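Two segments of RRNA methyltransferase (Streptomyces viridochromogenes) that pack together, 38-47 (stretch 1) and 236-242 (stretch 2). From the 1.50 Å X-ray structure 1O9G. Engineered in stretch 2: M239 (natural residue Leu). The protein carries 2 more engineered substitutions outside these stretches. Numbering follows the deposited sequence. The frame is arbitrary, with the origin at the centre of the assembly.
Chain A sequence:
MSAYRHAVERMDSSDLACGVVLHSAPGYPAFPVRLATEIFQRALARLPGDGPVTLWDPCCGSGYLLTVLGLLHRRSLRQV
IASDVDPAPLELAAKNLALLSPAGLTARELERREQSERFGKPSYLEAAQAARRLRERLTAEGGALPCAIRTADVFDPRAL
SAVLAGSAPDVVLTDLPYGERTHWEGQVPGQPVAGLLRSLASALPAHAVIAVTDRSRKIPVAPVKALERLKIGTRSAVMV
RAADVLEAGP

Stretch 1 (38-47) EIFQRALARL
Stretch 2 236-242: SAVMVRA

Stretch 1 continues a helix that begins earlier in the chain and runs through L44; it lies against a strand that begins before S236 and runs to R241, with their N-to-C directions 22° apart and their axes 10.0 Å apart at closest. Phi/psi is near -64/-43 for 38-44, then -69/-18 at A45, -97/1 at R46 and -81/151 at L47; the strand is extended, near -130/150 for 236-240, with R241 at -94/140 and A242 helical at -56/-47. The register pairs I39 with A237 (CA-CA 7.7 Å), A43 with M239 (CA-CA 7.3 Å) and R46 with R241 (CA-CA 8.8 Å). Alternation along the strand turns A237 and M239 toward the helix, while S236 and V238 point away.

E38 makes no contact across the interface, but its chi1 t, chi2 p side chain braces R42 one turn later: R42 NE donates to E38 OE2 at 2.7 Å and 165°, within a salt bridge. I39 (m, t) leaves its CA sideways, yet its end reaches the strand, placing I39 CD1 4.0 Å from A237 CB, an apolar contact. F40 points away and Q41 is out of reach.

R42 starts toward the strand, but its extended m, t, t side chain leads away to E38, so its contact is made near the backbone: R42 C lies 3.8 Å from M239 SE. A43 N is 3.7 Å from M239 SE, and A43 CB is 4.2 Å from M239 SE, a methyl-sized apolar contact. M239, an engineered selenomethionine, is buried with chi1 m, chi2 t and chi3 -23°, and contributes 99 of the 289 Å² covered on both sides.

L44 points away. R46 (chi1 m, chi2 -100°, chi3 t) points toward the strand, its CG 3.3 Å from M239 CE. Its carbonyl closes the contact polarly: R241 NH2 donates to R46 O at 3.1 Å and 141°, near the guanidinium plane, reached through chi1 t, chi2 t, chi3 m. One water accepts from R46 NH1 at 3.0 Å and, weakly, from R241 NH2 at 3.4 Å. L47 turns away.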

# COMPACT_ATOMS: atom_id res chain seq x y z
N GLU A 38 -8.42 -3.23 6.60
CA GLU A 38 -9.02 -2.46 7.69
C GLU A 38 -8.61 -0.99 7.59
O GLU A 38 -9.45 -0.10 7.66
CB GLU A 38 -8.63 -3.04 9.05
CG GLU A 38 -9.16 -2.27 10.26
CD GLU A 38 -10.66 -2.39 10.49
OE1 GLU A 38 -11.29 -3.32 9.95
OE2 GLU A 38 -11.22 -1.57 11.24
N ILE A 39 -7.33 -0.73 7.43
CA ILE A 39 -6.84 0.64 7.38
C ILE A 39 -7.42 1.32 6.13
O ILE A 39 -7.88 2.46 6.21
CB ILE A 39 -5.28 0.70 7.38
CG1 ILE A 39 -4.70 0.14 8.68
CG2 ILE A 39 -4.83 2.12 7.15
CD1 ILE A 39 -3.20 -0.12 8.64
N PHE A 40 -7.36 0.64 4.98
CA PHE A 40 -7.84 1.23 3.74
C PHE A 40 -9.32 1.60 3.83
O PHE A 40 -9.74 2.68 3.42
CB PHE A 40 -7.57 0.31 2.54
CG PHE A 40 -8.03 0.85 1.24
CD1 PHE A 40 -7.41 1.93 0.68
CD2 PHE A 40 -9.12 0.29 0.58
CE1 PHE A 40 -7.82 2.44 -0.52
CE2 PHE A 40 -9.54 0.79 -0.63
CZ PHE A 40 -8.90 1.86 -1.17
N GLN A 41 -10.12 0.69 4.39
CA GLN A 41 -11.56 0.95 4.54
C GLN A 41 -11.84 2.08 5.52
O GLN A 41 -12.75 2.86 5.31
CB GLN A 41 -12.30 -0.34 4.88
CG GLN A 41 -12.29 -1.34 3.74
CD GLN A 41 -13.13 -2.55 4.02
OE1 GLN A 41 -14.35 -2.42 4.16
NE2 GLN A 41 -12.50 -3.71 4.16
N ARG A 42 -11.03 2.20 6.58
CA ARG A 42 -11.15 3.33 7.48
C ARG A 42 -10.85 4.65 6.76
O ARG A 42 -11.49 5.67 7.01
CB ARG A 42 -10.24 3.19 8.72
CG ARG A 42 -10.75 2.16 9.71
CD ARG A 42 -9.81 1.92 10.86
NE ARG A 42 -10.29 0.92 11.82
CZ ARG A 42 -10.31 1.07 13.13
NH1 ARG A 42 -9.93 2.20 13.71
NH2 ARG A 42 -10.71 0.06 13.89
N ALA A 43 -9.86 4.65 5.90
CA ALA A 43 -9.54 5.84 5.14
C ALA A 43 -10.68 6.21 4.20
O ALA A 43 -11.08 7.37 4.09
CB ALA A 43 -8.25 5.65 4.39
N LEU A 44 -11.21 5.22 3.47
CA LEU A 44 -12.32 5.48 2.56
C LEU A 44 -13.49 6.10 3.33
O LEU A 44 -14.20 6.94 2.78
CB LEU A 44 -12.80 4.20 1.89
CG LEU A 44 -11.90 3.53 0.85
CD1 LEU A 44 -12.62 2.29 0.30
CD2 LEU A 44 -11.55 4.49 -0.24
N ALA A 45 -13.71 5.68 4.58
CA ALA A 45 -14.84 6.18 5.36
C ALA A 45 -14.68 7.63 5.73
O ALA A 45 -15.64 8.28 6.11
CB ALA A 45 -15.05 5.35 6.62
N ARG A 46 -13.46 8.15 5.64
CA ARG A 46 -13.18 9.57 5.95
C ARG A 46 -13.12 10.49 4.72
O ARG A 46 -12.89 11.70 4.82
CB ARG A 46 -11.89 9.67 6.75
CG ARG A 46 -11.90 8.91 8.04
CD ARG A 46 -12.18 9.79 9.20
NE ARG A 46 -12.26 9.09 10.48
CZ ARG A 46 -12.87 9.58 11.53
NH1 ARG A 46 -13.44 10.78 11.46
NH2 ARG A 46 -12.91 8.89 12.67
N LEU A 47 -13.35 9.94 3.53
CA LEU A 47 -13.44 10.76 2.34
C LEU A 47 -14.82 11.38 2.21
O LEU A 47 -15.78 10.79 2.68
CB LEU A 47 -13.15 9.93 1.11
CG LEU A 47 -11.74 9.39 0.96
CD1 LEU A 47 -11.69 8.42 -0.19
CD2 LEU A 47 -10.72 10.48 0.70
N SER A 236 0.57 0.12 15.00
CA SER A 236 -0.43 1.16 15.07
C SER A 236 -0.52 1.88 13.73
O SER A 236 0.35 1.77 12.88
CB SER A 236 -0.13 2.15 16.19
OG SER A 236 1.05 2.87 15.94
N ALA A 237 -1.61 2.60 13.54
CA ALA A 237 -1.79 3.47 12.40
C ALA A 237 -2.40 4.77 12.85
O ALA A 237 -3.05 4.83 13.88
CB ALA A 237 -2.65 2.79 11.36
N VAL A 238 -2.17 5.81 12.05
CA VAL A 238 -2.78 7.11 12.26
C VAL A 238 -3.17 7.65 10.88
O VAL A 238 -2.50 7.38 9.90
CB VAL A 238 -1.83 8.07 13.02
CG1 VAL A 238 -0.60 8.40 12.22
CG2 VAL A 238 -2.60 9.32 13.45
N MSE A 239 -4.29 8.38 10.86
CA MSE A 239 -4.74 9.03 9.64
C MSE A 239 -4.94 10.50 9.89
O MSE A 239 -5.46 10.88 10.91
CB MSE A 239 -6.10 8.47 9.22
CG MSE A 239 -6.16 6.99 9.01
SE MSE A 239 -7.93 6.43 8.50
CE MSE A 239 -8.99 7.94 9.24
N VAL A 240 -4.52 11.30 8.92
CA VAL A 240 -4.70 12.73 8.95
C VAL A 240 -5.22 13.23 7.61
O VAL A 240 -5.07 12.61 6.58
CB VAL A 240 -3.36 13.49 9.27
CG1 VAL A 240 -2.84 13.12 10.65
CG2 VAL A 240 -2.35 13.27 8.24
N ARG A 241 -5.85 14.39 7.64
CA ARG A 241 -6.32 15.02 6.44
C ARG A 241 -5.28 16.00 5.92
O ARG A 241 -4.74 16.76 6.70
CB ARG A 241 -7.61 15.78 6.75
CG ARG A 241 -8.14 16.53 5.55
CD ARG A 241 -9.63 16.71 5.51
NE ARG A 241 -10.36 15.47 5.66
CZ ARG A 241 -11.09 15.12 6.71
NH1 ARG A 241 -11.15 15.91 7.79
NH2 ARG A 241 -11.78 13.96 6.69
N ALA A 242 -5.10 16.04 4.62
CA ALA A 242 -4.09 16.90 3.99
C ALA A 242 -4.30 18.37 4.39
O ALA A 242 -3.36 19.02 4.82
CB ALA A 242 -4.11 16.75 2.49
O HOH W 1 -13.70 12.60 9.08